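Local coordinates for protein probable exosome complex exonuclease 2 (Pyrococcus abyssi, PDB 2PO1) that is probably a non-catalytic component of the RNA-degrading archaeal exosome, helping to shape the active site of its partner subunit Rrp41, at residues G32-G44 and K259-V272. Residues are numbered along the deposited sequence; the frame is centred on the assembly and turned at random.
Sequences GFEDYRPIEIEVG and KKAEEIRKLILEAV
Edge strand 39-43 runs over helix 247-275 with its axis 7.5 Å from that of 259-272, the N-to-C directions 34° apart. This is the RNase PH fold: the long C-terminal helix packs on the first strand of the N-terminal sheet, beside helix 152-166. I39, I41 and V43, every second residue, point toward the helix, while E40 and E42 point away. I41 CD1 lies 3.6 Å from I268 CG1 and also touches L267 CB. Its CG2, anti to the backbone N, rests instead on A271 CB. The CD1 methyls of I39 and I264 meet at 3.8 Å. I264 CD1 also sits over one face of the Y36 ring, a CH-pi contact 14° off the ring normal. The Y36 hydroxyl is bonded to D154. K260 passes the edge of this ring, with CD near its plane. Two bends in its chain, at chi2 and chi3, bring NZ to E34 O at 2.8 Å, with the donor tilted 23° from the carbonyl plane. A water bridges the same NZ to Y36 N. A leucine in place of K260 would probably leave E34 O and this water without their lysine partner and weaken the hold on the turn 32-35. K259 forms a salt bridge with E34, whose other carboxylate oxygen is bonded to Y252. K259 NZ reaches E34 OE1 at 2.7 Å on the syn side, somewhat out of the carboxylate plane. At the far end, V43 CG1 packs against V272 CA, and a water accepts from V43 N at 2.9 Å and donates to A271 O.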
# COMPACT_ATOMS: atom_id res chain seq x y z
N GLY C 32 30.73 -32.90 -0.06
CA GLY C 32 30.86 -33.35 -1.45
C GLY C 32 29.96 -32.46 -2.29
O GLY C 32 29.15 -31.71 -1.74
N PHE C 33 30.08 -32.54 -3.61
CA PHE C 33 29.24 -31.72 -4.51
C PHE C 33 27.78 -32.08 -4.38
O PHE C 33 26.88 -31.24 -4.65
CB PHE C 33 29.69 -31.88 -5.98
CG PHE C 33 31.07 -31.28 -6.28
CD1 PHE C 33 31.65 -31.48 -7.52
CD2 PHE C 33 31.75 -30.50 -5.32
CE1 PHE C 33 32.89 -30.92 -7.81
CE2 PHE C 33 32.99 -29.97 -5.60
CZ PHE C 33 33.55 -30.16 -6.85
N GLU C 34 27.54 -33.31 -3.95
CA GLU C 34 26.15 -33.81 -3.86
C GLU C 34 25.63 -33.94 -2.43
O GLU C 34 24.55 -34.47 -2.20
CB GLU C 34 25.93 -35.10 -4.69
CG GLU C 34 26.00 -34.86 -6.22
CD GLU C 34 25.87 -36.14 -7.02
OE1 GLU C 34 25.62 -37.20 -6.39
OE2 GLU C 34 26.03 -36.06 -8.27
N ASP C 35 26.36 -33.38 -1.47
CA ASP C 35 25.94 -33.50 -0.10
C ASP C 35 25.14 -32.29 0.38
O ASP C 35 25.50 -31.16 0.09
CB ASP C 35 27.14 -33.67 0.78
CG ASP C 35 27.87 -34.93 0.49
OD1 ASP C 35 27.25 -35.83 -0.10
OD2 ASP C 35 29.03 -35.02 0.81
N TYR C 36 24.08 -32.58 1.12
CA TYR C 36 23.39 -31.57 1.93
C TYR C 36 24.18 -31.34 3.17
O TYR C 36 24.85 -32.26 3.62
CB TYR C 36 22.00 -32.07 2.31
CG TYR C 36 21.03 -31.66 1.27
CD1 TYR C 36 21.02 -32.30 0.04
CD2 TYR C 36 20.18 -30.59 1.47
CE1 TYR C 36 20.15 -31.90 -0.95
CE2 TYR C 36 19.31 -30.20 0.50
CZ TYR C 36 19.31 -30.84 -0.71
OH TYR C 36 18.48 -30.43 -1.72
N ARG C 37 24.02 -30.15 3.74
CA ARG C 37 24.56 -29.84 5.05
C ARG C 37 23.73 -30.66 5.98
O ARG C 37 22.71 -31.17 5.55
CB ARG C 37 24.35 -28.36 5.35
CG ARG C 37 25.22 -27.45 4.56
CD ARG C 37 24.70 -26.01 4.64
NE ARG C 37 23.47 -25.87 3.90
CZ ARG C 37 22.79 -24.72 3.80
NH1 ARG C 37 23.20 -23.66 4.48
NH2 ARG C 37 21.68 -24.65 3.05
N PRO C 38 24.11 -30.76 7.28
CA PRO C 38 23.25 -31.55 8.12
C PRO C 38 21.84 -31.02 8.16
O PRO C 38 21.64 -29.81 8.13
CB PRO C 38 23.93 -31.47 9.50
CG PRO C 38 25.36 -31.19 9.21
CD PRO C 38 25.26 -30.23 8.04
N ILE C 39 20.87 -31.94 8.14
CA ILE C 39 19.47 -31.56 8.07
C ILE C 39 18.86 -31.89 9.40
O ILE C 39 19.11 -32.96 9.95
CB ILE C 39 18.73 -32.30 6.96
CG1 ILE C 39 19.22 -31.81 5.59
CG2 ILE C 39 17.23 -31.94 7.02
CD1 ILE C 39 18.86 -32.77 4.41
N GLU C 40 18.07 -30.97 9.92
CA GLU C 40 17.26 -31.23 11.10
C GLU C 40 15.83 -30.92 10.72
O GLU C 40 15.57 -29.84 10.26
CB GLU C 40 17.66 -30.30 12.26
CG GLU C 40 18.79 -30.78 13.14
CD GLU C 40 19.03 -29.84 14.37
OE1 GLU C 40 20.19 -29.39 14.56
OE2 GLU C 40 18.06 -29.54 15.12
N ILE C 41 14.92 -31.88 10.87
CA ILE C 41 13.50 -31.63 10.62
C ILE C 41 12.80 -31.95 11.92
O ILE C 41 13.02 -33.01 12.53
CB ILE C 41 12.94 -32.50 9.48
CG1 ILE C 41 13.72 -32.24 8.20
CG2 ILE C 41 11.44 -32.18 9.25
CD1 ILE C 41 13.45 -33.23 7.14
N GLU C 42 12.04 -30.99 12.42
CA GLU C 42 11.26 -31.24 13.60
C GLU C 42 9.91 -30.69 13.39
O GLU C 42 9.74 -29.49 13.15
CB GLU C 42 11.87 -30.59 14.83
CG GLU C 42 11.26 -31.18 16.12
CD GLU C 42 11.72 -30.50 17.38
OE1 GLU C 42 11.15 -30.81 18.44
OE2 GLU C 42 12.67 -29.68 17.31
N VAL C 43 8.92 -31.56 13.53
CA VAL C 43 7.56 -31.30 13.08
C VAL C 43 6.65 -31.08 14.29
O VAL C 43 6.93 -31.56 15.37
CB VAL C 43 7.22 -32.47 12.12
CG1 VAL C 43 6.06 -33.27 12.54
CG2 VAL C 43 7.15 -31.98 10.73
N GLY C 44 5.64 -30.24 14.15
CA GLY C 44 4.69 -30.06 15.24
C GLY C 44 5.17 -29.17 16.36
O GLY C 44 4.69 -29.25 17.48
N LYS C 259 17.43 -38.46 -6.40
CA LYS C 259 18.23 -39.23 -5.48
C LYS C 259 18.29 -38.51 -4.15
O LYS C 259 18.09 -39.08 -3.11
CB LYS C 259 19.63 -39.39 -6.04
CG LYS C 259 20.52 -40.25 -5.18
CD LYS C 259 21.88 -40.39 -5.85
CE LYS C 259 22.54 -39.03 -6.09
NZ LYS C 259 23.84 -39.20 -6.81
N LYS C 260 18.57 -37.22 -4.20
CA LYS C 260 18.68 -36.46 -2.98
C LYS C 260 17.28 -36.30 -2.36
O LYS C 260 17.12 -36.33 -1.12
CB LYS C 260 19.34 -35.10 -3.29
CG LYS C 260 20.79 -35.33 -3.78
CD LYS C 260 21.71 -35.25 -2.59
CE LYS C 260 22.12 -36.52 -2.11
NZ LYS C 260 22.97 -36.37 -0.87
N ALA C 261 16.26 -36.14 -3.20
CA ALA C 261 14.87 -35.94 -2.69
C ALA C 261 14.49 -37.19 -1.90
O ALA C 261 13.85 -37.13 -0.85
CB ALA C 261 13.92 -35.71 -3.81
N GLU C 262 14.89 -38.34 -2.40
CA GLU C 262 14.51 -39.56 -1.73
C GLU C 262 15.18 -39.66 -0.39
O GLU C 262 14.57 -40.16 0.54
CB GLU C 262 14.75 -40.80 -2.59
CG GLU C 262 14.09 -42.13 -2.02
CD GLU C 262 12.67 -41.94 -1.36
OE1 GLU C 262 12.47 -42.39 -0.19
OE2 GLU C 262 11.75 -41.32 -2.00
N GLU C 263 16.46 -39.27 -0.30
CA GLU C 263 17.19 -39.31 0.96
C GLU C 263 16.51 -38.33 1.95
O GLU C 263 16.42 -38.59 3.14
CB GLU C 263 18.64 -38.88 0.71
CG GLU C 263 19.47 -39.87 -0.15
CD GLU C 263 20.89 -39.35 -0.40
OE1 GLU C 263 21.10 -38.16 -0.23
OE2 GLU C 263 21.77 -40.12 -0.79
N ILE C 264 16.02 -37.21 1.42
CA ILE C 264 15.34 -36.21 2.24
C ILE C 264 13.94 -36.68 2.66
O ILE C 264 13.54 -36.48 3.83
CB ILE C 264 15.31 -34.88 1.50
CG1 ILE C 264 16.78 -34.42 1.31
CG2 ILE C 264 14.43 -33.90 2.24
CD1 ILE C 264 16.95 -33.04 1.15
N ARG C 265 13.21 -37.30 1.73
CA ARG C 265 11.87 -37.83 2.07
C ARG C 265 11.93 -38.77 3.26
O ARG C 265 11.10 -38.69 4.19
CB ARG C 265 11.29 -38.56 0.87
CG ARG C 265 9.80 -38.83 0.86
CD ARG C 265 9.29 -38.24 -0.49
NE ARG C 265 10.15 -38.77 -1.54
CZ ARG C 265 10.58 -38.12 -2.62
NH1 ARG C 265 10.24 -36.86 -2.90
NH2 ARG C 265 11.38 -38.77 -3.41
N LYS C 266 12.91 -39.67 3.26
CA LYS C 266 13.11 -40.50 4.43
C LYS C 266 13.25 -39.70 5.76
O LYS C 266 12.70 -40.10 6.78
CB LYS C 266 14.29 -41.43 4.22
CG LYS C 266 14.10 -42.38 3.09
CD LYS C 266 15.21 -43.44 3.10
CE LYS C 266 15.30 -44.17 1.78
NZ LYS C 266 14.01 -44.81 1.42
N LEU C 267 13.97 -38.58 5.74
CA LEU C 267 14.12 -37.76 6.95
C LEU C 267 12.81 -37.09 7.34
O LEU C 267 12.47 -37.05 8.52
CB LEU C 267 15.18 -36.68 6.74
CG LEU C 267 16.56 -37.26 6.55
CD1 LEU C 267 17.57 -36.19 6.03
CD2 LEU C 267 17.05 -37.97 7.85
N ILE C 268 12.11 -36.55 6.35
CA ILE C 268 10.78 -36.04 6.53
C ILE C 268 9.83 -37.07 7.14
O ILE C 268 9.17 -36.76 8.11
CB ILE C 268 10.16 -35.50 5.22
CG1 ILE C 268 10.98 -34.30 4.70
CG2 ILE C 268 8.70 -35.15 5.46
CD1 ILE C 268 10.59 -33.90 3.21
N LEU C 269 9.76 -38.28 6.58
CA LEU C 269 8.79 -39.24 7.08
C LEU C 269 9.13 -39.57 8.54
O LEU C 269 8.25 -39.71 9.37
CB LEU C 269 8.79 -40.52 6.24
CG LEU C 269 7.73 -40.72 5.15
CD1 LEU C 269 6.59 -39.73 5.32
CD2 LEU C 269 8.36 -40.64 3.78
N GLU C 270 10.44 -39.66 8.82
CA GLU C 270 10.98 -40.00 10.15
C GLU C 270 10.57 -38.91 11.16
O GLU C 270 10.05 -39.19 12.23
CB GLU C 270 12.50 -40.07 10.00
CG GLU C 270 13.31 -40.51 11.21
CD GLU C 270 14.74 -41.01 10.86
OE1 GLU C 270 15.33 -41.73 11.69
OE2 GLU C 270 15.29 -40.69 9.75
N ALA C 271 10.77 -37.67 10.79
CA ALA C 271 10.38 -36.53 11.66
C ALA C 271 8.90 -36.55 11.88
O ALA C 271 8.43 -36.33 12.99
CB ALA C 271 10.77 -35.22 11.02
N VAL C 272 8.17 -36.79 10.80
CA VAL C 272 6.71 -36.78 10.84
C VAL C 272 6.25 -37.87 11.80
O VAL C 272 5.48 -37.62 12.71
CB VAL C 272 6.13 -36.98 9.47
CG1 VAL C 272 4.64 -37.39 9.56
CG2 VAL C 272 6.29 -35.66 8.64
O HOH W 1 23.25 -35.47 1.50
O HOH W 2 9.41 -34.32 14.19